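PDB 4ANN: type VII secretion system protein EssB from Staphylococcus aureus, which is a membrane component of the Ess type VII secretion system and is probably required for secretion of EsxA and EsxB. Local coordinates for residues M37-Q42 with R123-V128; E138-Y143 with A181-L186; L84-N89 with L110-D115; R22-S27 with N127-L132. All blocks are in the same frame, centred on the assembly; numbering follows the deposited sequence.

The cytoplasmic fragment of EssB, whose family is grouped with the protein kinases, carries these contacts in two regions. Interactions 1 and 4, with centres about 8 Å apart, both use the chain around and after strand 124-125, tying it to segment 37-42 and to strand 21-25. Each pairs an arginine and backbone carbonyls with a few aliphatic contacts, but interaction 1 is buried and interaction 4 lies at the surface. Interaction 2 is partly buried helix packing, made by leucine methyls and aromatic rings. Interaction 3, a surface contact between helix 80-89 and a hairpin, adds water bridges to its aromatic pair. The Tyr143 hydroxyl of interaction 2 hydrogen-bonds to Leu87 O of interaction 3.

Interaction 1 (M37-Q42 with R123-V128); sequences MYLLEQ and RGLQNV
Arg123 reaches across Leu40 to the carbonyls at the end of segment 37-42. Its CB lies 4.0 Å from Leu40 CD2. The chain then runs extended from CG to NE, bringing CD within 3.9 Å and NE within 3.5 Å of Leu40 O. This oxygen sits over the centre of one guanidinium face, 3.4 Å from CZ. At the tip, NH1 donates to Gln42 O at 2.7 Å in a nearly straight bond (167°) that lies in the carbonyl plane and close to the guanidinium plane; NH2 adds a weak bond to the same oxygen. NH2 also bonds to Ile48 O, and Tyr101 makes a cation-pi contact with the group. Tyr101 belongs to strand 101-102, the antiparallel partner of strand 124-125, so the short two-stranded sheet holds Leu125, with Arg123 next to it in the chain, against the 3-10 turn of residues 38-40. Leu125 faces that turn with its methyl-bearing end: CG lies 3.9 Å from Leu40 CD2, and CD2 approaches Leu39 CB. Beyond it, in the one of its two conformers described, Met37 bends at chi2 and chi3 and its CE methyl lies 3.6 Å from Val128 CG1, so this contact is less certain.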
# COMPACT_ATOMS: atom_id res chain seq x y z
N MET A 37 1.80 -15.39 -15.33
CA MET A 37 2.00 -15.41 -13.86
C MET A 37 3.44 -15.07 -13.49
O MET A 37 3.72 -14.59 -12.40
CB MET A 37 1.50 -16.73 -13.31
CG MET A 37 0.00 -16.95 -13.41
SD MET A 37 -1.04 -15.95 -12.31
CE MET A 37 -1.50 -14.64 -13.40
N TYR A 38 4.39 -15.30 -14.39
CA TYR A 38 5.80 -14.95 -14.15
C TYR A 38 5.93 -13.46 -13.85
O TYR A 38 6.88 -13.04 -13.19
CB TYR A 38 6.67 -15.35 -15.36
CG TYR A 38 6.68 -14.32 -16.46
CD1 TYR A 38 5.62 -14.33 -17.38
CD2 TYR A 38 7.68 -13.35 -16.61
CE1 TYR A 38 5.52 -13.41 -18.42
CE2 TYR A 38 7.61 -12.43 -17.64
CZ TYR A 38 6.55 -12.49 -18.51
OH TYR A 38 6.53 -11.56 -19.52
N LEU A 39 4.99 -12.61 -14.32
CA LEU A 39 5.08 -11.16 -14.02
C LEU A 39 5.00 -10.93 -12.54
O LEU A 39 5.47 -9.86 -12.04
CB LEU A 39 4.00 -10.39 -14.74
CG LEU A 39 4.14 -10.40 -16.27
CD1 LEU A 39 2.95 -9.72 -16.94
CD2 LEU A 39 5.46 -9.81 -16.74
N LEU A 40 4.38 -11.83 -11.77
CA LEU A 40 4.25 -11.61 -10.33
C LEU A 40 5.57 -11.80 -9.63
O LEU A 40 5.67 -11.40 -8.44
CB LEU A 40 3.21 -12.55 -9.78
CG LEU A 40 1.80 -12.37 -10.31
CD1 LEU A 40 0.81 -13.35 -9.67
CD2 LEU A 40 1.32 -10.93 -10.08
N GLU A 41 6.59 -12.36 -10.27
CA GLU A 41 7.89 -12.49 -9.66
C GLU A 41 8.94 -11.65 -10.37
O GLU A 41 10.11 -11.69 -9.99
CB GLU A 41 8.35 -13.96 -9.54
CG GLU A 41 8.63 -14.60 -10.89
CD GLU A 41 9.19 -15.99 -10.81
OE1 GLU A 41 9.56 -16.50 -9.73
OE2 GLU A 41 9.30 -16.61 -11.92
N GLN A 42 8.59 -10.86 -11.39
CA GLN A 42 9.55 -10.01 -12.05
C GLN A 42 9.92 -8.83 -11.16
O GLN A 42 9.05 -8.23 -10.56
CB GLN A 42 8.93 -9.50 -13.36
CG GLN A 42 9.88 -8.80 -14.25
CD GLN A 42 9.38 -8.58 -15.68
OE1 GLN A 42 9.58 -9.45 -16.55
NE2 GLN A 42 8.73 -7.46 -15.87
N ARG A 123 0.73 -8.15 -5.36
CA ARG A 123 0.52 -7.61 -6.69
C ARG A 123 -0.63 -8.32 -7.41
O ARG A 123 -0.65 -9.54 -7.43
CB ARG A 123 1.65 -7.84 -7.64
CG ARG A 123 2.97 -7.76 -7.09
CD ARG A 123 4.09 -7.88 -8.11
NE ARG A 123 5.37 -7.98 -7.54
CZ ARG A 123 6.50 -8.10 -8.20
NH1 ARG A 123 6.51 -8.14 -9.52
NH2 ARG A 123 7.65 -8.20 -7.55
N GLY A 124 -1.53 -7.56 -7.98
CA GLY A 124 -2.41 -8.12 -9.00
C GLY A 124 -1.95 -7.74 -10.37
O GLY A 124 -0.94 -7.03 -10.56
N LEU A 125 -2.70 -8.21 -11.37
CA LEU A 125 -2.46 -7.91 -12.76
C LEU A 125 -3.76 -7.55 -13.40
O LEU A 125 -4.69 -8.35 -13.30
CB LEU A 125 -1.89 -9.09 -13.49
CG LEU A 125 -0.48 -9.45 -13.18
CD1 LEU A 125 -0.23 -10.82 -13.81
CD2 LEU A 125 0.49 -8.38 -13.72
N GLN A 126 -3.77 -6.40 -14.05
CA GLN A 126 -5.01 -5.92 -14.64
C GLN A 126 -5.63 -6.96 -15.53
O GLN A 126 -4.95 -7.54 -16.38
CB GLN A 126 -4.74 -4.63 -15.41
CG GLN A 126 -4.21 -3.61 -14.38
CD GLN A 126 -5.33 -2.59 -14.23
OE1 GLN A 126 -6.43 -2.94 -13.82
NE2 GLN A 126 -4.94 -1.38 -14.64
N ASN A 127 -6.92 -7.21 -15.31
CA ASN A 127 -7.70 -8.04 -16.21
C ASN A 127 -7.25 -9.49 -16.10
O ASN A 127 -7.76 -10.26 -16.91
CB ASN A 127 -7.59 -7.62 -17.68
CG ASN A 127 -7.96 -6.19 -17.94
OD1 ASN A 127 -7.32 -5.42 -18.67
ND2 ASN A 127 -9.07 -5.77 -17.34
N VAL A 128 -6.41 -9.81 -15.12
CA VAL A 128 -5.84 -11.15 -15.04
C VAL A 128 -5.98 -11.82 -13.69
O VAL A 128 -6.40 -12.96 -13.62
CB VAL A 128 -4.36 -11.10 -15.46
CG1 VAL A 128 -3.72 -12.43 -15.19
CG2 VAL A 128 -4.25 -10.73 -16.91
O HOH W 1 10.52 -9.94 -7.79

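Interaction 2 (E138-Y143 with A181-L186); sequences EFLTRY and ATLDLL
Leu183 and Leu186 meet the Tyr143 ring from different directions. Leu183 CD1 lies at the ring edge, near its plane, 3.5 Å from Tyr143 CD2, and the two side chains cross at about a right angle. Leu186 CD2 stands over one face in a CH-pi contact, 4.2 Å from the Tyr143 ring centroid and 18° off the normal. The same Leu186 methyl lies 3.9 Å from Leu140 CD1. Leu140 presents its two branches to different groups: CD1 also touches Leu183 CA, whereas CD2 rests on the backbone of Thr182, 3.8 Å from its C atom. Phe139 CE2 reaches both methyls of Leu183, at 4.1 Å each. Leu140 has its CB directed at the other segment, and CG lies anti to the backbone N (chi1 -179°).

Polar bonds fix the parts that carry this apolar layer. Thr182 is the N-cap of helix 183-192, its OG1 accepting from Leu185 N at 3.3 Å. Tyr143 OH bonds to Leu87 O. In helix 136-151, Arg142 NH1 bonds to Leu105 O. The contact thus packs the start of helix 183-192 against helix 136-151, with helix 157-162 touching Arg142 and helix 80-89 receiving the tyrosine hydroxyl.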
# COMPACT_ATOMS: atom_id res chain seq x y z
N GLU A 138 -11.20 5.66 -2.52
CA GLU A 138 -10.77 4.71 -1.50
C GLU A 138 -9.26 4.74 -1.31
O GLU A 138 -8.75 4.50 -0.20
CB GLU A 138 -11.35 3.33 -1.87
CG GLU A 138 -10.59 2.28 -1.12
CD GLU A 138 -10.91 1.50 0.11
OE1 GLU A 138 -11.02 1.96 1.24
OE2 GLU A 138 -10.96 0.26 -0.06
N PHE A 139 -8.46 5.08 -2.32
CA PHE A 139 -7.04 5.34 -2.15
C PHE A 139 -6.84 6.53 -1.19
O PHE A 139 -6.00 6.49 -0.27
CB PHE A 139 -6.41 5.64 -3.52
CG PHE A 139 -4.91 5.93 -3.41
CD1 PHE A 139 -3.99 4.92 -3.33
CD2 PHE A 139 -4.43 7.24 -3.33
CE1 PHE A 139 -2.62 5.11 -3.23
CE2 PHE A 139 -3.06 7.45 -3.22
CZ PHE A 139 -2.16 6.44 -3.09
N LEU A 140 -7.61 7.57 -1.37
CA LEU A 140 -7.51 8.74 -0.49
C LEU A 140 -7.88 8.39 0.93
O LEU A 140 -7.18 8.83 1.85
CB LEU A 140 -8.37 9.88 -1.04
CG LEU A 140 -8.31 11.15 -0.23
CD1 LEU A 140 -6.85 11.65 -0.10
CD2 LEU A 140 -9.20 12.22 -0.88
N THR A 141 -8.96 7.65 1.16
CA THR A 141 -9.32 7.28 2.52
C THR A 141 -8.19 6.48 3.17
O THR A 141 -7.85 6.68 4.34
CB THR A 141 -10.61 6.44 2.49
OG1 THR A 141 -11.66 7.30 2.06
CG2 THR A 141 -10.97 5.90 3.85
N ARG A 142 -7.64 5.51 2.43
CA ARG A 142 -6.55 4.69 2.97
C ARG A 142 -5.30 5.54 3.26
O ARG A 142 -4.63 5.35 4.29
CB ARG A 142 -6.28 3.54 2.03
CG ARG A 142 -7.36 2.51 2.02
CD ARG A 142 -7.21 1.48 0.89
NE ARG A 142 -8.16 0.42 1.11
CZ ARG A 142 -7.94 -0.68 1.81
NH1 ARG A 142 -6.75 -1.01 2.33
NH2 ARG A 142 -8.92 -1.53 1.97
N TYR A 143 -4.97 6.48 2.39
CA TYR A 143 -3.83 7.37 2.63
C TYR A 143 -4.04 8.20 3.89
O TYR A 143 -3.15 8.33 4.73
CB TYR A 143 -3.60 8.19 1.35
CG TYR A 143 -2.28 8.87 1.21
CD1 TYR A 143 -1.27 8.95 2.15
CD2 TYR A 143 -2.01 9.48 0.00
CE1 TYR A 143 -0.09 9.62 1.91
CE2 TYR A 143 -0.83 10.15 -0.26
CZ TYR A 143 0.15 10.19 0.70
OH TYR A 143 1.33 10.87 0.45
N ALA A 181 -9.85 17.51 0.83
CA ALA A 181 -10.91 17.15 -0.09
C ALA A 181 -10.42 16.21 -1.18
O ALA A 181 -11.27 15.51 -1.67
CB ALA A 181 -11.56 18.37 -0.72
N THR A 182 -9.15 16.34 -1.51
CA THR A 182 -8.56 15.60 -2.62
C THR A 182 -7.15 15.18 -2.21
O THR A 182 -6.56 15.66 -1.25
CB THR A 182 -8.43 16.36 -3.93
OG1 THR A 182 -7.52 17.40 -3.66
CG2 THR A 182 -9.75 17.00 -4.37
N LEU A 183 -6.58 14.28 -3.02
CA LEU A 183 -5.22 13.87 -2.83
C LEU A 183 -4.25 15.02 -2.87
O LEU A 183 -3.36 15.16 -2.01
CB LEU A 183 -4.91 12.81 -3.88
CG LEU A 183 -3.57 12.19 -3.92
CD1 LEU A 183 -3.24 11.53 -2.61
CD2 LEU A 183 -3.42 11.10 -5.01
N ASP A 184 -4.39 15.91 -3.85
CA ASP A 184 -3.52 17.06 -3.90
C ASP A 184 -3.61 17.94 -2.66
O ASP A 184 -2.61 18.47 -2.21
CB ASP A 184 -3.83 17.97 -5.12
CG ASP A 184 -3.28 17.31 -6.40
OD1 ASP A 184 -2.44 16.39 -6.29
OD2 ASP A 184 -3.72 17.65 -7.51
N LEU A 185 -4.74 18.17 -2.07
CA LEU A 185 -4.97 18.96 -0.88
C LEU A 185 -4.43 18.19 0.32
O LEU A 185 -3.93 18.86 1.23
CB LEU A 185 -6.42 19.41 -0.68
CG LEU A 185 -6.92 20.43 -1.72
CD1 LEU A 185 -8.42 20.53 -1.73
CD2 LEU A 185 -6.27 21.77 -1.44
N LEU A 186 -4.48 16.88 0.37
CA LEU A 186 -3.81 16.16 1.45
C LEU A 186 -2.31 16.38 1.36
O LEU A 186 -1.67 16.65 2.39
CB LEU A 186 -4.14 14.66 1.42
CG LEU A 186 -3.48 13.83 2.47
CD1 LEU A 186 -3.84 14.29 3.89
CD2 LEU A 186 -3.83 12.35 2.31

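Interaction 3 (L84-N89 with L110-D115); sequences LRYLLN and LFFTRD
Tyr86, whose ring packs against Phe112, has its hydroxyl gripped by two waters that lead to the other segment. Water 3 lies 2.6 Å from Tyr86 OH and donates to Thr113 O. Water 2, 2.7 Å from Tyr86 OH, donates to Arg114 O and accepts from Arg85 NH2, so the neighbouring arginine and tyrosine of the helix share one solvent bridge. Arg85 also crosses directly: NH1 donates to Asp115 O at 2.9 Å, with an N-H...O angle of 146°. The oxygen lies near the guanidinium plane, but the nitrogen approaches from above the carbonyl plane. A bend at chi3 (69°) turns NE out of the line of the chain, and NE itself is held in a salt bridge by Glu82. The Asp115 carboxylate stays farther away, OD1 being 5.8 Å from Arg85 NH1, so any attraction between the charges acts at a distance.

The setting is a helix packed on a beta-hairpin: helix 80-89 lies against the end of strand 110-112 and the connection to strand 118-120, and 110-112 is the middle strand of a three-stranded antiparallel sheet. In the apolar part, Tyr86 CD2 sits over one face of the Phe112 ring, offset toward the rim and 3.5 Å from Phe112 CG. The rings are oblique, with planes at 57° and centroids 4.8 Å apart. Phe112 CE1 reaches the backbone, 3.5 Å from Tyr86 O. Phe78 meets the Tyr86 ring edge-to-face, and Asn89 ND2 bonds to Gly116 O in the hairpin turn.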
# COMPACT_ATOMS: atom_id res chain seq x y z
N LEU A 84 7.05 12.85 8.04
CA LEU A 84 6.36 13.55 6.96
C LEU A 84 6.99 13.26 5.60
O LEU A 84 6.27 13.09 4.63
CB LEU A 84 6.34 15.06 7.21
CG LEU A 84 5.36 15.51 8.31
CD1 LEU A 84 5.63 16.90 8.76
CD2 LEU A 84 3.92 15.34 7.80
N ARG A 85 8.31 13.18 5.52
CA ARG A 85 8.97 12.85 4.26
C ARG A 85 8.46 11.51 3.73
O ARG A 85 8.12 11.36 2.55
CB ARG A 85 10.46 12.89 4.41
CG ARG A 85 11.19 12.62 3.10
CD ARG A 85 12.68 12.92 3.19
NE ARG A 85 13.45 12.00 4.03
CZ ARG A 85 13.94 10.85 3.66
NH1 ARG A 85 13.67 10.37 2.46
NH2 ARG A 85 14.67 10.16 4.51
N TYR A 86 8.47 10.50 4.60
CA TYR A 86 8.01 9.18 4.24
C TYR A 86 6.54 9.21 3.83
O TYR A 86 6.14 8.61 2.80
CB TYR A 86 8.23 8.19 5.38
CG TYR A 86 9.65 7.62 5.45
CD1 TYR A 86 10.79 8.40 5.54
CD2 TYR A 86 9.84 6.24 5.42
CE1 TYR A 86 12.04 7.86 5.61
CE2 TYR A 86 11.10 5.69 5.48
CZ TYR A 86 12.22 6.50 5.56
OH TYR A 86 13.48 5.98 5.60
N LEU A 87 5.70 9.87 4.62
CA LEU A 87 4.27 9.96 4.29
C LEU A 87 4.03 10.63 2.95
O LEU A 87 3.20 10.15 2.16
CB LEU A 87 3.52 10.68 5.39
CG LEU A 87 3.33 9.95 6.70
CD1 LEU A 87 2.81 10.90 7.76
CD2 LEU A 87 2.42 8.76 6.53
N LEU A 88 4.73 11.72 2.67
CA LEU A 88 4.63 12.41 1.40
C LEU A 88 5.02 11.50 0.26
O LEU A 88 4.41 11.51 -0.82
CB LEU A 88 5.45 13.67 1.43
CG LEU A 88 4.80 14.86 2.15
CD1 LEU A 88 5.83 15.89 2.57
CD2 LEU A 88 3.74 15.51 1.25
N ASN A 89 6.04 10.68 0.46
CA ASN A 89 6.51 9.80 -0.61
C ASN A 89 5.55 8.70 -0.94
O ASN A 89 5.68 8.11 -2.04
CB ASN A 89 7.88 9.22 -0.26
CG ASN A 89 9.02 10.23 -0.35
OD1 ASN A 89 8.89 11.28 -0.97
ND2 ASN A 89 10.14 9.87 0.24
N LEU A 110 2.73 -2.15 2.90
CA LEU A 110 3.54 -1.00 2.59
C LEU A 110 4.88 -1.08 3.34
O LEU A 110 4.93 -1.22 4.56
CB LEU A 110 2.80 0.28 3.03
CG LEU A 110 3.54 1.58 2.77
CD1 LEU A 110 3.85 1.79 1.30
CD2 LEU A 110 2.68 2.75 3.28
N PHE A 111 5.93 -0.91 2.56
CA PHE A 111 7.30 -0.89 3.01
C PHE A 111 8.01 0.31 2.39
O PHE A 111 7.49 0.91 1.44
CB PHE A 111 8.06 -2.17 2.62
CG PHE A 111 7.44 -3.42 3.22
CD1 PHE A 111 6.31 -3.98 2.67
CD2 PHE A 111 7.99 -4.01 4.33
CE1 PHE A 111 5.74 -5.11 3.20
CE2 PHE A 111 7.42 -5.14 4.88
CZ PHE A 111 6.29 -5.69 4.32
N PHE A 112 9.18 0.64 2.92
CA PHE A 112 9.99 1.73 2.39
C PHE A 112 11.39 1.28 2.12
O PHE A 112 11.97 0.49 2.87
CB PHE A 112 10.02 2.92 3.37
CG PHE A 112 8.69 3.59 3.53
CD1 PHE A 112 8.29 4.58 2.67
CD2 PHE A 112 7.82 3.21 4.57
CE1 PHE A 112 7.06 5.24 2.83
CE2 PHE A 112 6.62 3.89 4.71
CZ PHE A 112 6.22 4.88 3.86
N THR A 113 11.95 1.81 1.02
CA THR A 113 13.37 1.59 0.76
C THR A 113 14.22 2.42 1.70
O THR A 113 13.73 3.26 2.48
CB THR A 113 13.68 2.01 -0.69
OG1 THR A 113 13.58 3.43 -0.78
CG2 THR A 113 12.78 1.36 -1.71
N ARG A 114 15.55 2.25 1.64
CA ARG A 114 16.46 3.03 2.44
C ARG A 114 16.39 4.53 2.13
O ARG A 114 16.78 5.34 2.99
CB ARG A 114 17.90 2.53 2.24
CG ARG A 114 18.18 1.27 3.03
CD ARG A 114 19.50 0.65 2.63
NE ARG A 114 19.48 -0.83 2.77
CZ ARG A 114 19.65 -1.41 3.95
NH1 ARG A 114 19.86 -0.70 5.08
NH2 ARG A 114 19.63 -2.73 4.08
N ASP A 115 15.91 4.90 0.97
CA ASP A 115 15.65 6.29 0.60
C ASP A 115 14.29 6.81 1.02
O ASP A 115 14.00 7.98 0.78
CB ASP A 115 15.84 6.52 -0.88
CG ASP A 115 17.30 6.85 -1.16
OD1 ASP A 115 17.87 7.86 -0.61
OD2 ASP A 115 17.96 6.04 -1.83
O HOH W 2 15.39 7.41 4.27
O HOH W 3 13.58 3.37 5.31

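Interaction 4 (R22-S27 with N127-L132); sequences REIPKS and NVVDPL
Arg22 and Asp130 supply the polar link: Arg22 NH2 donates to Asp130 O at 2.8 Å, with an N-H...O angle of 149°. The donor stands above the carbonyl plane, 42° out of it, and the oxygen is itself tilted slightly from the guanidinium plane. The acceptor is the carbonyl of the cis peptide between Asp130 and Pro131, and the proline CD lies 4.3 Å from the same NH2. Arg22 gets there with CG anti to the backbone N (chi1 173°) and the rest of the chain extended. Its NH1 bonds to Arg123 O, so one guanidinium holds two carbonyls, those of Arg123 and Asp130, on either side of strand 124-125 in the chain.

One apolar pair joins the segments: Ile24 CG2 meets Val129 CG2 at 4.2 Å, the two side chains crossing at about a right angle. The same Val129 methyl also lies 3.9 Å from the polar Arg22 NH2. Within the strand, Ile24 CD1 covers the centre of one guanidinium face, 3.6 Å above the plane of the Arg22 group.

Val128 and Val129 both face Leu125, as in a classic beta bulge. Strand 21-25, an outer strand of its three-stranded antiparallel sheet, pairs with strand 58-63 and here meets the loop that leads from strand 124-125 to helix 136-151; Pro131 O bonds to Thr102 OG1 on strand 101-102.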
# COMPACT_ATOMS: atom_id res chain seq x y z
N ARG A 22 1.37 -16.29 -0.50
CA ARG A 22 0.09 -16.13 -1.13
C ARG A 22 -0.18 -17.34 -2.01
O ARG A 22 0.70 -17.79 -2.76
CB ARG A 22 0.17 -14.86 -1.97
CG ARG A 22 -1.04 -14.67 -2.80
CD ARG A 22 -0.82 -13.48 -3.76
NE ARG A 22 -2.06 -13.36 -4.50
CZ ARG A 22 -2.19 -12.46 -5.48
NH1 ARG A 22 -1.22 -11.66 -5.82
NH2 ARG A 22 -3.39 -12.41 -6.10
N GLU A 23 -1.43 -17.85 -2.02
CA GLU A 23 -1.82 -18.94 -2.91
C GLU A 23 -2.88 -18.44 -3.85
O GLU A 23 -3.84 -17.78 -3.46
CB GLU A 23 -2.35 -20.15 -2.11
CG GLU A 23 -2.79 -21.29 -3.04
CD GLU A 23 -3.26 -22.49 -2.32
OE1 GLU A 23 -2.40 -22.99 -1.57
OE2 GLU A 23 -4.39 -22.99 -2.48
N ILE A 24 -2.70 -18.76 -5.13
CA ILE A 24 -3.64 -18.39 -6.21
C ILE A 24 -4.15 -19.66 -6.84
O ILE A 24 -3.38 -20.38 -7.47
CB ILE A 24 -2.94 -17.52 -7.28
CG1 ILE A 24 -2.38 -16.23 -6.64
CG2 ILE A 24 -3.89 -17.26 -8.47
CD1 ILE A 24 -1.45 -15.48 -7.53
N PRO A 25 -5.44 -19.99 -6.70
CA PRO A 25 -5.93 -21.25 -7.36
C PRO A 25 -5.85 -21.11 -8.85
O PRO A 25 -6.19 -20.08 -9.45
CB PRO A 25 -7.38 -21.34 -6.88
CG PRO A 25 -7.46 -20.46 -5.70
CD PRO A 25 -6.48 -19.30 -5.89
N LYS A 26 -5.45 -22.18 -9.54
CA LYS A 26 -5.36 -22.10 -11.00
C LYS A 26 -6.71 -21.84 -11.70
O LYS A 26 -6.76 -21.18 -12.74
CB LYS A 26 -4.76 -23.39 -11.50
CG LYS A 26 -3.25 -23.38 -11.38
CD LYS A 26 -2.67 -24.69 -11.88
CE LYS A 26 -1.15 -24.69 -11.83
NZ LYS A 26 -0.58 -25.95 -12.32
N SER A 27 -7.79 -22.38 -11.17
CA SER A 27 -9.04 -22.15 -11.88
C SER A 27 -9.45 -20.72 -11.80
O SER A 27 -10.31 -20.31 -12.56
CB SER A 27 -10.13 -23.03 -11.26
OG SER A 27 -10.28 -22.74 -9.87
N ASN A 127 -6.92 -7.21 -15.31
CA ASN A 127 -7.70 -8.04 -16.21
C ASN A 127 -7.25 -9.49 -16.10
O ASN A 127 -7.76 -10.26 -16.91
CB ASN A 127 -7.59 -7.62 -17.68
CG ASN A 127 -7.96 -6.19 -17.94
OD1 ASN A 127 -7.32 -5.42 -18.67
ND2 ASN A 127 -9.07 -5.77 -17.34
N VAL A 128 -6.41 -9.81 -15.12
CA VAL A 128 -5.84 -11.15 -15.04
C VAL A 128 -5.98 -11.82 -13.69
O VAL A 128 -6.40 -12.96 -13.62
CB VAL A 128 -4.36 -11.10 -15.46
CG1 VAL A 128 -3.72 -12.43 -15.19
CG2 VAL A 128 -4.25 -10.73 -16.91
N VAL A 129 -5.55 -11.11 -12.62
CA VAL A 129 -5.68 -11.66 -11.29
C VAL A 129 -5.84 -10.52 -10.29
O VAL A 129 -5.24 -9.43 -10.47
CB VAL A 129 -4.52 -12.61 -10.92
CG1 VAL A 129 -3.20 -11.88 -10.80
CG2 VAL A 129 -4.81 -13.35 -9.61
N ASP A 130 -6.61 -10.75 -9.26
CA ASP A 130 -6.84 -9.83 -8.16
C ASP A 130 -5.55 -9.57 -7.43
O ASP A 130 -4.57 -10.36 -7.56
CB ASP A 130 -7.90 -10.41 -7.21
CG ASP A 130 -9.31 -10.36 -7.75
OD1 ASP A 130 -9.57 -9.67 -8.76
OD2 ASP A 130 -10.18 -11.04 -7.12
N PRO A 131 -5.40 -8.47 -6.65
CA PRO A 131 -6.44 -7.50 -6.33
C PRO A 131 -6.84 -6.62 -7.51
O PRO A 131 -6.06 -6.30 -8.40
CB PRO A 131 -5.83 -6.63 -5.20
CG PRO A 131 -4.35 -6.83 -5.37
CD PRO A 131 -4.20 -8.23 -5.85
N LEU A 132 -8.12 -6.26 -7.42
CA LEU A 132 -8.60 -5.22 -8.25
C LEU A 132 -8.12 -3.86 -7.76
O LEU A 132 -7.97 -3.66 -6.54
CB LEU A 132 -10.13 -5.14 -8.14
CG LEU A 132 -10.87 -6.48 -8.37
CD1 LEU A 132 -12.35 -6.35 -8.02
CD2 LEU A 132 -10.56 -6.91 -9.80